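Local coordinates for glycosyl hydrolase family 62 protein (Coprinopsis cinerea, PDB 5B6T) that probably hydrolyses alpha-L-arabinofuranosyl side groups from arabinoxylan, as an alpha-L-arabinofuranosidase of glycoside hydrolase family 62, at residues A[37-42]-A[110-115]; A[53-58]-A[66-71]; A[189-194]-A[213-218]; A[220-225]-A[240-245]. All blocks are in the same frame, centred on the assembly; numbering follows the deposited sequence.

Contact 1. Residues A[37-42]-A[110-115]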
# COMPACT_ATOMS: atom_id res chain seq x y z
N ARG A 37 -0.48 13.28 -14.93
CA ARG A 37 -1.57 12.39 -14.63
C ARG A 37 -1.29 11.58 -13.38
O ARG A 37 -0.13 11.26 -13.06
CB ARG A 37 -1.80 11.37 -15.77
CG ARG A 37 -2.10 11.94 -17.14
CD ARG A 37 -2.27 10.81 -18.14
NE ARG A 37 -3.53 10.09 -17.97
CZ ARG A 37 -4.74 10.56 -18.33
NH1 ARG A 37 -4.87 11.76 -18.87
NH2 ARG A 37 -5.81 9.81 -18.15
N TRP A 38 -2.38 11.23 -12.70
CA TRP A 38 -2.35 10.23 -11.65
C TRP A 38 -2.37 8.85 -12.26
O TRP A 38 -3.11 8.59 -13.21
CB TRP A 38 -3.57 10.40 -10.74
CG TRP A 38 -3.49 11.71 -10.00
CD1 TRP A 38 -4.15 12.86 -10.28
CD2 TRP A 38 -2.65 11.99 -8.88
NE1 TRP A 38 -3.79 13.85 -9.38
CE2 TRP A 38 -2.85 13.34 -8.52
CE3 TRP A 38 -1.71 11.23 -8.17
CZ2 TRP A 38 -2.15 13.94 -7.47
CZ3 TRP A 38 -1.03 11.84 -7.11
CH2 TRP A 38 -1.25 13.18 -6.78
N HIS A 39 -1.56 7.96 -11.69
CA HIS A 39 -1.49 6.57 -12.11
C HIS A 39 -1.78 5.75 -10.85
O HIS A 39 -0.97 5.72 -9.93
CB HIS A 39 -0.12 6.22 -12.67
CG HIS A 39 0.28 7.12 -13.78
ND1 HIS A 39 0.06 6.82 -15.11
CD2 HIS A 39 0.83 8.35 -13.77
CE1 HIS A 39 0.48 7.82 -15.86
NE2 HIS A 39 0.93 8.78 -15.07
N VAL A 40 -2.94 5.11 -10.83
CA VAL A 40 -3.34 4.33 -9.69
C VAL A 40 -3.37 2.85 -10.09
O VAL A 40 -3.95 2.49 -11.13
CB VAL A 40 -4.72 4.77 -9.16
CG1 VAL A 40 -5.28 3.81 -8.10
CG2 VAL A 40 -4.68 6.22 -8.66
N PHE A 41 -2.76 2.01 -9.27
CA PHE A 41 -2.90 0.55 -9.39
C PHE A 41 -3.64 0.05 -8.18
O PHE A 41 -3.39 0.52 -7.08
CB PHE A 41 -1.50 -0.10 -9.46
CG PHE A 41 -0.71 0.32 -10.65
CD1 PHE A 41 -0.09 1.56 -10.71
CD2 PHE A 41 -0.63 -0.52 -11.75
CE1 PHE A 41 0.58 1.96 -11.86
CE2 PHE A 41 0.08 -0.15 -12.86
CZ PHE A 41 0.70 1.08 -12.91
N ALA A 42 -4.58 -0.88 -8.38
CA ALA A 42 -5.39 -1.36 -7.28
C ALA A 42 -5.70 -2.82 -7.47
O ALA A 42 -5.65 -3.32 -8.60
CB ALA A 42 -6.68 -0.53 -7.21
N PRO A 110 8.96 -0.52 -19.10
CA PRO A 110 9.69 0.72 -19.31
C PRO A 110 8.81 1.96 -19.31
O PRO A 110 9.35 3.05 -19.24
CB PRO A 110 10.33 0.53 -20.69
CG PRO A 110 9.52 -0.48 -21.36
CD PRO A 110 9.02 -1.40 -20.28
N ASP A 111 7.49 1.79 -19.44
CA ASP A 111 6.56 2.93 -19.64
C ASP A 111 5.28 2.73 -18.83
O ASP A 111 4.45 1.91 -19.19
CB ASP A 111 6.24 3.06 -21.13
CG ASP A 111 5.29 4.20 -21.45
OD1 ASP A 111 5.07 5.07 -20.56
OD2 ASP A 111 4.83 4.21 -22.62
N ILE A 112 5.13 3.52 -17.76
CA ILE A 112 3.94 3.42 -16.91
C ILE A 112 2.65 3.73 -17.66
O ILE A 112 1.58 3.23 -17.31
CB ILE A 112 4.08 4.32 -15.65
CG1 ILE A 112 3.02 3.97 -14.59
CG2 ILE A 112 4.02 5.81 -16.01
CD1 ILE A 112 3.25 4.70 -13.29
N ASN A 113 2.76 4.53 -18.72
CA ASN A 113 1.62 4.82 -19.61
C ASN A 113 1.22 3.69 -20.53
O ASN A 113 0.30 3.85 -21.32
CB ASN A 113 1.90 6.08 -20.44
CG ASN A 113 1.69 7.34 -19.64
OD1 ASN A 113 2.62 8.09 -19.41
ND2 ASN A 113 0.45 7.57 -19.23
N ASN A 114 1.92 2.55 -20.47
CA ASN A 114 1.56 1.38 -21.28
C ASN A 114 1.13 0.23 -20.39
O ASN A 114 1.90 -0.69 -20.15
CB ASN A 114 2.74 0.93 -22.17
CG ASN A 114 2.32 -0.14 -23.13
OD1 ASN A 114 1.14 -0.19 -23.52
ND2 ASN A 114 3.24 -1.04 -23.48
N PRO A 115 -0.14 0.22 -19.95
CA PRO A 115 -0.52 -0.86 -19.05
C PRO A 115 -0.44 -2.24 -19.71
O PRO A 115 -0.24 -3.25 -19.02
CB PRO A 115 -1.96 -0.50 -18.68
CG PRO A 115 -2.43 0.48 -19.74
CD PRO A 115 -1.18 1.25 -20.07

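Contact 2. Residues A[53-58]-A[66-71]. With GOL (glycerol), chain G.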
# COMPACT_ATOMS: atom_id res chain seq x y z
N VAL A 53 -5.83 -3.78 -11.43
CA VAL A 53 -6.31 -2.81 -12.41
C VAL A 53 -5.46 -1.53 -12.36
O VAL A 53 -4.96 -1.13 -11.29
CB VAL A 53 -7.81 -2.54 -12.17
CG1 VAL A 53 -8.05 -1.87 -10.83
CG2 VAL A 53 -8.42 -1.77 -13.33
N TYR A 54 -5.31 -0.90 -13.53
CA TYR A 54 -4.62 0.35 -13.72
C TYR A 54 -5.67 1.41 -14.08
O TYR A 54 -6.56 1.16 -14.92
CB TYR A 54 -3.59 0.23 -14.83
CG TYR A 54 -3.01 1.53 -15.32
CD1 TYR A 54 -2.11 2.25 -14.53
CD2 TYR A 54 -3.30 2.04 -16.59
CE1 TYR A 54 -1.56 3.44 -14.96
CE2 TYR A 54 -2.76 3.25 -17.01
CZ TYR A 54 -1.87 3.94 -16.21
OH TYR A 54 -1.32 5.13 -16.65
N ILE A 55 -5.58 2.55 -13.40
CA ILE A 55 -6.52 3.64 -13.53
C ILE A 55 -5.72 4.93 -13.67
O ILE A 55 -4.82 5.15 -12.89
CB ILE A 55 -7.43 3.74 -12.28
CG1 ILE A 55 -7.98 2.35 -11.89
CG2 ILE A 55 -8.54 4.76 -12.52
CD1 ILE A 55 -8.70 2.33 -10.54
N SER A 56 -6.03 5.78 -14.65
CA SER A 56 -5.29 7.02 -14.79
C SER A 56 -6.24 8.17 -15.09
O SER A 56 -7.27 7.99 -15.75
CB SER A 56 -4.18 6.88 -15.84
OG SER A 56 -3.41 8.06 -16.01
N PHE A 57 -5.90 9.34 -14.57
CA PHE A 57 -6.77 10.52 -14.66
C PHE A 57 -5.93 11.76 -14.38
O PHE A 57 -4.92 11.71 -13.67
CB PHE A 57 -7.96 10.41 -13.67
CG PHE A 57 -7.57 9.97 -12.29
CD1 PHE A 57 -7.51 8.63 -11.98
CD2 PHE A 57 -7.27 10.90 -11.31
CE1 PHE A 57 -7.14 8.22 -10.72
CE2 PHE A 57 -6.90 10.50 -10.05
CZ PHE A 57 -6.84 9.15 -9.75
N THR A 58 -6.37 12.89 -14.92
CA THR A 58 -5.61 14.12 -14.74
C THR A 58 -5.91 14.80 -13.42
O THR A 58 -5.00 15.40 -12.84
CB THR A 58 -5.88 15.13 -15.87
OG1 THR A 58 -7.28 15.37 -15.93
CG2 THR A 58 -5.42 14.63 -17.21
N ALA A 66 -12.79 7.67 -14.71
CA ALA A 66 -11.64 7.14 -15.42
C ALA A 66 -11.89 5.68 -15.82
O ALA A 66 -12.44 4.93 -15.03
CB ALA A 66 -10.42 7.26 -14.53
N SER A 67 -11.50 5.29 -17.02
CA SER A 67 -11.57 3.91 -17.46
C SER A 67 -10.60 3.03 -16.66
O SER A 67 -9.60 3.50 -16.12
CB SER A 67 -11.20 3.81 -18.95
OG SER A 67 -9.93 4.39 -19.19
N PHE A 68 -10.96 1.77 -16.58
CA PHE A 68 -10.09 0.75 -16.01
C PHE A 68 -9.33 0.05 -17.13
O PHE A 68 -9.91 -0.26 -18.18
CB PHE A 68 -10.94 -0.28 -15.30
CG PHE A 68 -11.43 0.13 -13.93
CD1 PHE A 68 -11.28 1.43 -13.43
CD2 PHE A 68 -12.03 -0.82 -13.11
CE1 PHE A 68 -11.75 1.77 -12.16
CE2 PHE A 68 -12.48 -0.49 -11.84
CZ PHE A 68 -12.34 0.82 -11.37
N TYR A 69 -8.06 -0.23 -16.90
CA TYR A 69 -7.33 -1.21 -17.73
C TYR A 69 -7.09 -2.40 -16.83
O TYR A 69 -6.25 -2.34 -15.91
CB TYR A 69 -6.00 -0.67 -18.31
CG TYR A 69 -5.48 -1.53 -19.43
CD1 TYR A 69 -4.88 -2.74 -19.17
CD2 TYR A 69 -5.57 -1.11 -20.76
CE1 TYR A 69 -4.43 -3.54 -20.22
CE2 TYR A 69 -5.10 -1.89 -21.80
CZ TYR A 69 -4.53 -3.10 -21.52
OH TYR A 69 -4.10 -3.93 -22.55
N TYR A 70 -7.78 -3.50 -17.13
CA TYR A 70 -7.61 -4.73 -16.39
C TYR A 70 -6.28 -5.41 -16.78
O TYR A 70 -6.07 -5.78 -17.93
CB TYR A 70 -8.79 -5.65 -16.65
CG TYR A 70 -10.09 -5.14 -16.06
CD1 TYR A 70 -10.29 -5.10 -14.69
CD2 TYR A 70 -11.14 -4.72 -16.89
CE1 TYR A 70 -11.48 -4.62 -14.14
CE2 TYR A 70 -12.32 -4.25 -16.36
CZ TYR A 70 -12.50 -4.22 -14.98
OH TYR A 70 -13.70 -3.80 -14.40
N LEU A 71 -5.37 -5.54 -15.81
CA LEU A 71 -4.01 -5.93 -16.13
C LEU A 71 -3.86 -7.40 -16.49
O LEU A 71 -2.80 -7.81 -16.97
CB LEU A 71 -3.03 -5.52 -15.02
CG LEU A 71 -2.88 -4.01 -14.86
CD1 LEU A 71 -2.05 -3.72 -13.62
CD2 LEU A 71 -2.25 -3.37 -16.10
C1 GOL G . -6.15 4.67 -19.62
O1 GOL G . -4.76 5.06 -19.38
C2 GOL G . -6.49 3.43 -18.78
O2 GOL G . -7.74 2.85 -19.22
C3 GOL G . -6.59 3.75 -17.29
O3 GOL G . -7.50 4.85 -16.97

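Contact 3. Residues A[189-194]-A[213-218]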
# COMPACT_ATOMS: atom_id res chain seq x y z
N ASN A 189 -0.36 -9.60 19.78
CA ASN A 189 -1.72 -9.45 19.31
C ASN A 189 -1.70 -9.08 17.83
O ASN A 189 -1.36 -7.93 17.47
CB ASN A 189 -2.46 -8.38 20.13
CG ASN A 189 -3.88 -8.17 19.66
OD1 ASN A 189 -4.33 -8.77 18.70
ND2 ASN A 189 -4.60 -7.28 20.33
N LYS A 190 -2.01 -10.05 16.97
CA LYS A 190 -1.95 -9.82 15.53
C LYS A 190 -2.79 -8.62 15.09
O LYS A 190 -2.43 -7.96 14.10
CB LYS A 190 -2.36 -11.07 14.75
CG LYS A 190 -3.81 -11.46 14.94
CD LYS A 190 -4.13 -12.78 14.23
CE LYS A 190 -5.61 -13.10 14.29
NZ LYS A 190 -5.94 -14.35 13.53
N ASN A 191 -3.86 -8.31 15.79
CA ASN A 191 -4.70 -7.18 15.40
C ASN A 191 -3.98 -5.84 15.53
O ASN A 191 -4.32 -4.91 14.84
CB ASN A 191 -5.98 -7.16 16.24
CG ASN A 191 -7.01 -8.18 15.76
OD1 ASN A 191 -6.78 -8.94 14.84
ND2 ASN A 191 -8.17 -8.15 16.38
N ARG A 192 -2.98 -5.75 16.40
CA ARG A 192 -2.23 -4.51 16.59
C ARG A 192 -1.23 -4.24 15.46
O ARG A 192 -0.82 -3.10 15.27
CB ARG A 192 -1.47 -4.53 17.92
CG ARG A 192 -2.35 -4.53 19.14
CD ARG A 192 -2.96 -3.18 19.40
NE ARG A 192 -1.97 -2.21 19.86
CZ ARG A 192 -2.20 -0.92 20.17
NH1 ARG A 192 -3.41 -0.36 20.04
NH2 ARG A 192 -1.16 -0.20 20.58
N LEU A 193 -0.87 -5.27 14.70
CA LEU A 193 0.14 -5.14 13.64
C LEU A 193 -0.24 -6.11 12.54
O LEU A 193 0.37 -7.16 12.34
CB LEU A 193 1.53 -5.41 14.21
CG LEU A 193 2.70 -4.96 13.35
CD1 LEU A 193 2.88 -3.45 13.41
CD2 LEU A 193 3.99 -5.66 13.76
N PHE A 194 -1.31 -5.75 11.82
CA PHE A 194 -2.03 -6.75 11.04
C PHE A 194 -1.53 -6.91 9.61
O PHE A 194 -1.11 -8.00 9.22
CB PHE A 194 -3.53 -6.50 11.08
CG PHE A 194 -4.34 -7.65 10.56
CD1 PHE A 194 -4.33 -8.87 11.22
CD2 PHE A 194 -5.11 -7.51 9.44
CE1 PHE A 194 -5.06 -9.94 10.72
CE2 PHE A 194 -5.86 -8.57 8.95
CZ PHE A 194 -5.82 -9.79 9.58
N GLU A 213 -1.30 -1.13 9.09
CA GLU A 213 -2.72 -1.30 9.41
C GLU A 213 -2.93 -2.19 10.64
O GLU A 213 -2.16 -3.15 10.86
CB GLU A 213 -3.49 -1.88 8.23
CG GLU A 213 -4.99 -1.72 8.34
CD GLU A 213 -5.76 -2.15 7.11
OE1 GLU A 213 -5.19 -2.18 5.99
OE2 GLU A 213 -6.99 -2.41 7.28
N ALA A 214 -3.96 -1.85 11.40
CA ALA A 214 -4.36 -2.56 12.60
C ALA A 214 -5.88 -2.68 12.59
O ALA A 214 -6.57 -1.98 11.87
CB ALA A 214 -3.92 -1.77 13.83
N ILE A 215 -6.38 -3.61 13.40
CA ILE A 215 -7.79 -3.80 13.63
C ILE A 215 -8.02 -3.40 15.08
O ILE A 215 -7.52 -4.07 16.00
CB ILE A 215 -8.20 -5.27 13.42
CG1 ILE A 215 -7.81 -5.76 12.02
CG2 ILE A 215 -9.68 -5.48 13.69
CD1 ILE A 215 -8.02 -7.24 11.83
N GLY A 216 -8.75 -2.31 15.29
CA GLY A 216 -8.87 -1.70 16.61
C GLY A 216 -9.86 -2.40 17.54
O GLY A 216 -10.51 -3.41 17.16
N SER A 217 -9.95 -1.83 18.75
CA SER A 217 -10.83 -2.37 19.79
C SER A 217 -12.31 -2.36 19.40
O SER A 217 -13.09 -3.13 19.95
CB SER A 217 -10.64 -1.59 21.10
OG SER A 217 -10.95 -0.22 20.93
N ASP A 218 -12.67 -1.48 18.47
CA ASP A 218 -14.03 -1.44 17.90
C ASP A 218 -14.21 -2.31 16.65
O ASP A 218 -15.24 -2.26 16.00
CB ASP A 218 -14.42 -0.01 17.55
CG ASP A 218 -13.39 0.67 16.64
OD1 ASP A 218 -12.42 -0.00 16.23
OD2 ASP A 218 -13.57 1.87 16.38
O HOH W 1 -8.77 -5.89 17.67

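Contact 4. Residues A[220-225]-A[240-245]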
# COMPACT_ATOMS: atom_id res chain seq x y z
N ARG A 220 -12.63 -1.90 13.87
CA ARG A 220 -12.44 -1.10 12.66
C ARG A 220 -10.97 -0.94 12.29
O ARG A 220 -10.09 -0.89 13.14
CB ARG A 220 -13.08 0.29 12.84
CG ARG A 220 -14.59 0.27 13.09
CD ARG A 220 -15.33 -0.18 11.86
NE ARG A 220 -16.78 -0.28 12.09
CZ ARG A 220 -17.63 -0.74 11.18
NH1 ARG A 220 -17.22 -1.10 9.96
NH2 ARG A 220 -18.92 -0.81 11.49
N ARG A 221 -10.72 -0.83 10.99
CA ARG A 221 -9.36 -0.67 10.49
C ARG A 221 -8.86 0.74 10.78
O ARG A 221 -9.60 1.74 10.73
CB ARG A 221 -9.29 -0.95 8.99
CG ARG A 221 -9.81 -2.31 8.57
CD ARG A 221 -9.20 -3.42 9.41
NE ARG A 221 -9.56 -4.75 8.95
CZ ARG A 221 -8.81 -5.54 8.18
NH1 ARG A 221 -7.64 -5.13 7.68
NH2 ARG A 221 -9.25 -6.77 7.90
N TRP A 222 -7.56 0.80 11.05
CA TRP A 222 -6.87 2.05 11.31
C TRP A 222 -5.38 1.89 11.08
O TRP A 222 -4.91 0.77 10.92
CB TRP A 222 -7.15 2.57 12.72
CG TRP A 222 -6.61 1.72 13.87
CD1 TRP A 222 -6.97 0.45 14.20
CD2 TRP A 222 -5.62 2.13 14.83
NE1 TRP A 222 -6.27 0.05 15.31
CE2 TRP A 222 -5.42 1.04 15.71
CE3 TRP A 222 -4.89 3.30 15.03
CZ2 TRP A 222 -4.53 1.10 16.77
CZ3 TRP A 222 -4.01 3.37 16.07
CH2 TRP A 222 -3.84 2.28 16.94
N PHE A 223 -4.65 3.00 11.08
CA PHE A 223 -3.20 3.01 10.89
C PHE A 223 -2.42 3.52 12.07
O PHE A 223 -2.76 4.55 12.66
CB PHE A 223 -2.79 3.83 9.64
CG PHE A 223 -3.03 3.06 8.38
CD1 PHE A 223 -4.30 3.10 7.77
CD2 PHE A 223 -2.07 2.21 7.90
CE1 PHE A 223 -4.53 2.35 6.64
CE2 PHE A 223 -2.32 1.43 6.79
CZ PHE A 223 -3.56 1.49 6.18
N ARG A 224 -1.33 2.80 12.36
CA ARG A 224 -0.31 3.20 13.31
C ARG A 224 0.91 3.68 12.58
O ARG A 224 1.12 3.32 11.43
CB ARG A 224 0.03 2.03 14.23
CG ARG A 224 -1.18 1.52 15.02
CD ARG A 224 -0.89 0.28 15.84
NE ARG A 224 0.03 0.53 16.95
CZ ARG A 224 0.86 -0.38 17.46
NH1 ARG A 224 0.89 -1.63 16.99
NH2 ARG A 224 1.67 -0.05 18.46
N SER A 225 1.73 4.48 13.26
CA SER A 225 2.93 5.05 12.64
C SER A 225 4.11 5.08 13.60
O SER A 225 3.94 5.25 14.82
CB SER A 225 2.66 6.47 12.13
OG SER A 225 2.19 7.33 13.18
N ASP A 240 0.72 6.04 17.26
CA ASP A 240 0.54 4.57 17.18
C ASP A 240 -0.49 4.03 18.17
O ASP A 240 -0.53 2.83 18.45
CB ASP A 240 1.88 3.85 17.34
CG ASP A 240 2.28 3.68 18.79
OD1 ASP A 240 2.05 4.64 19.56
OD2 ASP A 240 2.82 2.60 19.13
N GLN A 241 -1.36 4.91 18.68
CA GLN A 241 -2.36 4.50 19.65
C GLN A 241 -3.75 4.90 19.19
O GLN A 241 -3.92 5.83 18.40
CB GLN A 241 -2.04 5.10 21.03
CG GLN A 241 -0.67 4.69 21.57
CD GLN A 241 -0.54 3.19 21.83
OE1 GLN A 241 -1.54 2.50 22.12
NE2 GLN A 241 0.68 2.67 21.68
N GLU A 242 -4.76 4.19 19.67
CA GLU A 242 -6.13 4.54 19.30
C GLU A 242 -6.47 6.01 19.59
O GLU A 242 -7.15 6.67 18.80
CB GLU A 242 -7.15 3.59 19.91
CG GLU A 242 -7.03 2.19 19.34
CD GLU A 242 -8.12 1.24 19.76
OE1 GLU A 242 -9.04 1.64 20.51
OE2 GLU A 242 -8.07 0.09 19.27
N SER A 243 -5.93 6.53 20.70
CA SER A 243 -6.13 7.95 21.09
C SER A 243 -5.16 8.95 20.42
O SER A 243 -5.30 10.19 20.58
CB SER A 243 -6.03 8.07 22.61
OG SER A 243 -4.76 7.66 23.03
N ASN A 244 -4.17 8.43 19.72
CA ASN A 244 -3.26 9.24 18.93
C ASN A 244 -2.83 8.44 17.69
O ASN A 244 -1.72 7.92 17.62
CB ASN A 244 -2.06 9.75 19.71
CG ASN A 244 -1.20 10.66 18.88
OD1 ASN A 244 -1.73 11.49 18.12
ND2 ASN A 244 0.12 10.51 18.98
N PRO A 245 -3.74 8.31 16.72
CA PRO A 245 -3.52 7.37 15.61
C PRO A 245 -2.88 8.06 14.42
O PRO A 245 -2.94 9.28 14.30
CB PRO A 245 -4.94 6.93 15.28
CG PRO A 245 -5.77 8.15 15.54
CD PRO A 245 -5.15 8.77 16.76

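Contact 1. Residues A[37-42]-A[110-115]
Two blades of the five-bladed beta-propeller meet here, with H39 and F41 on strand 37-46 of one sheet packed against I112 in the loop that follows strand 104-109 of the next. I112 works with both branches. Its CD1 rests 3.7 Å from H39 CB. Its CG2 sits over one face of the imidazole, shifted toward the rim, in a CH-pi contact 4.2 Å from the ring centroid. With CG1 anti to the backbone N (chi1 -166°), that carbon comes to the edge of the F41 ring, 4.1 Å from F41 CZ. N113 takes the edge of the imidazole: its ND2 lies in the ring plane, 3.4 Å from H39 CE1, with the amide turned 71° against the ring. The loop is shaped by a type I turn from D111 to N114 and by an Asx turn, in which D111 OD1 accepts from N113 N at 3.0 Å, met from above the carboxylate plane. No hydrogen bond joins the two segments. H39 spends ND1 on Y54 OH and NE2 on the backbone O of H34, both in its own blade; with its rotation fixed in this way, the imidazole offers the neighbouring blade mainly carbon and a ring face.

Contact 2. Residues A[53-58]-A[66-71]
V53 and Y54 pair with Y70 and Y69 in an antiparallel hairpin contact at the outer edge of a propeller blade, where strand 68-70 is the last of four strands. Y54 and Y69 form the hydrogen-bonded pair: Y54 N donates to Y69 O at 2.9 Å, and Y69 N returns to Y54 O at 2.8 Å, both bonds nearly straight. V53 faces Y70 in a non-hydrogen-bonded pair, and beyond I55 the two chains draw apart. A glycerol, probably from the crystallisation liquor, fills in there. Its O3 accepts from S56 N at 2.9 Å and donates to S67 O at 2.6 Å, bridging two backbone groups that do not bond directly, while its O2 shares a hydrogen bond of 2.7 Å with S67 OG.

Apolar contacts gather on the face that carries V53, I55 and F68. V53 CG2, anti to the backbone N, reaches F68 CB at 3.5 Å and also touches the Y70 ring at CD1. I55 lies alongside F68, pointing the same way, with I55 CD1 3.5 Å from F68 CE1; its other branch, CG2, meets A66 CB at 3.7 Å. On the other face Y69 CB comes to the edge of the Y54 ring, and L71 CD2 packs on Y54 CB. Y70 is anchored beyond the hairpin by a hydrogen bond from its OH group to D19 and a cation-pi contact with R21. Four antiparallel strands in sequence order, with 68-70 outermost, are the classic blade of a beta-propeller.

Contact 3. Residues A[189-194]-A[213-218]
I215 sets a single methyl squarely over the middle of the F194 ring: CD1 stands 3.7 Å from the ring centroid and only 9° off the normal, a CH-pi contact. The ring is brought there with F194 CG anti to the backbone N (chi1 -167°), and K190 O lies in the ring plane at its edge. An alanine in place of F194 would probably leave I215 CD1 without its aromatic cover and open a gap beside the strand. N191 packs on I215 as well, its OD1 3.7 Å from the same CD1. A water fastens the polar end of N191, accepting from ND2 at 2.7 Å and donating to I215 O at 2.8 Å.

Two backbone bonds tie the segments together: I215 N to N191 O at 2.8 Å and F194 N to E213 O at 2.9 Å. N191 O comes from a short 3-10 segment that begins at K190, opened by an Asx turn in which N189 OD1 accepts from N191 N at 3.0 Å. The carboxylate of E213 turns elsewhere, to S264, R221 and the backbone N of H265. The side chain of F194 lies about 5 Å from the bound lead ion. Segment 189-194 leads from the last strand of one blade, 182-186, into strand 195-202, which pairs with 207-215 in the next: a blade-to-blade connection of the five-bladed beta-propeller.

Contact 4. Residues A[220-225]-A[240-245]
Charge and hydrogen bonding centre on R224 and D240. R224 grips D240 side-on with two nitrogens: NE donates to the backbone O of D240 at 2.8 Å, and NH2 forms a salt bridge with D240 OD2 at 3.0 Å, meeting that oxygen from above the carboxylate plane. A bend at chi3 (68°) turns NE toward the carbonyl, and the guanidinium and carboxylate planes lie 30° apart. The remaining nitrogen, NH1, donates to R192 O. D240 OD1 takes a weak bond from Q241 NE2. A methionine in place of R224 would probably leave the buried D240 carboxylate without its counter-charge and D240 O without its side-chain donor.

The aromatic contacts belong to W222. E242 CG lies over one face of the indole in a CH-pi contact, 4.2 Å from the centroid of the six-membered ring, while R224 CG, from the same strand, lies 3.3 Å above the plane on the opposite face. P245 CB touches W222 CE3 at 3.6 Å, and D240 O stands at the ring edge, near its plane. The carboxylate of E242, its plane nearly perpendicular to the indole, bonds to S217 OG.

Backbone bonds shape the second segment. A type I turn from Q241 to N244 is closed by N244 N to Q241 O at 2.9 Å, and D240 and Q241 both face N244 in a classic beta bulge. The loop after strand 236-237 is thus locked to strand 221-228 by a clamped indole and a largely buried ion pair, whose charges probably neutralise each other.

From the N terminus, strand 37-46 sets out the first half of contact 1, whose loop closes only at 110-115. Within that span the hairpin 53-58/66-71 opens and closes, so contact 2 nests in contact 1, and strands 37-46 and 49-57 are neighbours in one blade. Contact 1 carries that blade across to the next. Much later, contacts 3 and 4 follow in series: contact 3 closes around the hairpin 195-202/207-215, and contact 4 around the end of strand 221-228 and strand 236-237. They share a sheet through neighbouring strands 207-215 and 221-228, and touch through the backbone bond of A214 N to W222 O, 2.8 Å. The two pairs lie on opposite sides of the chain's centre.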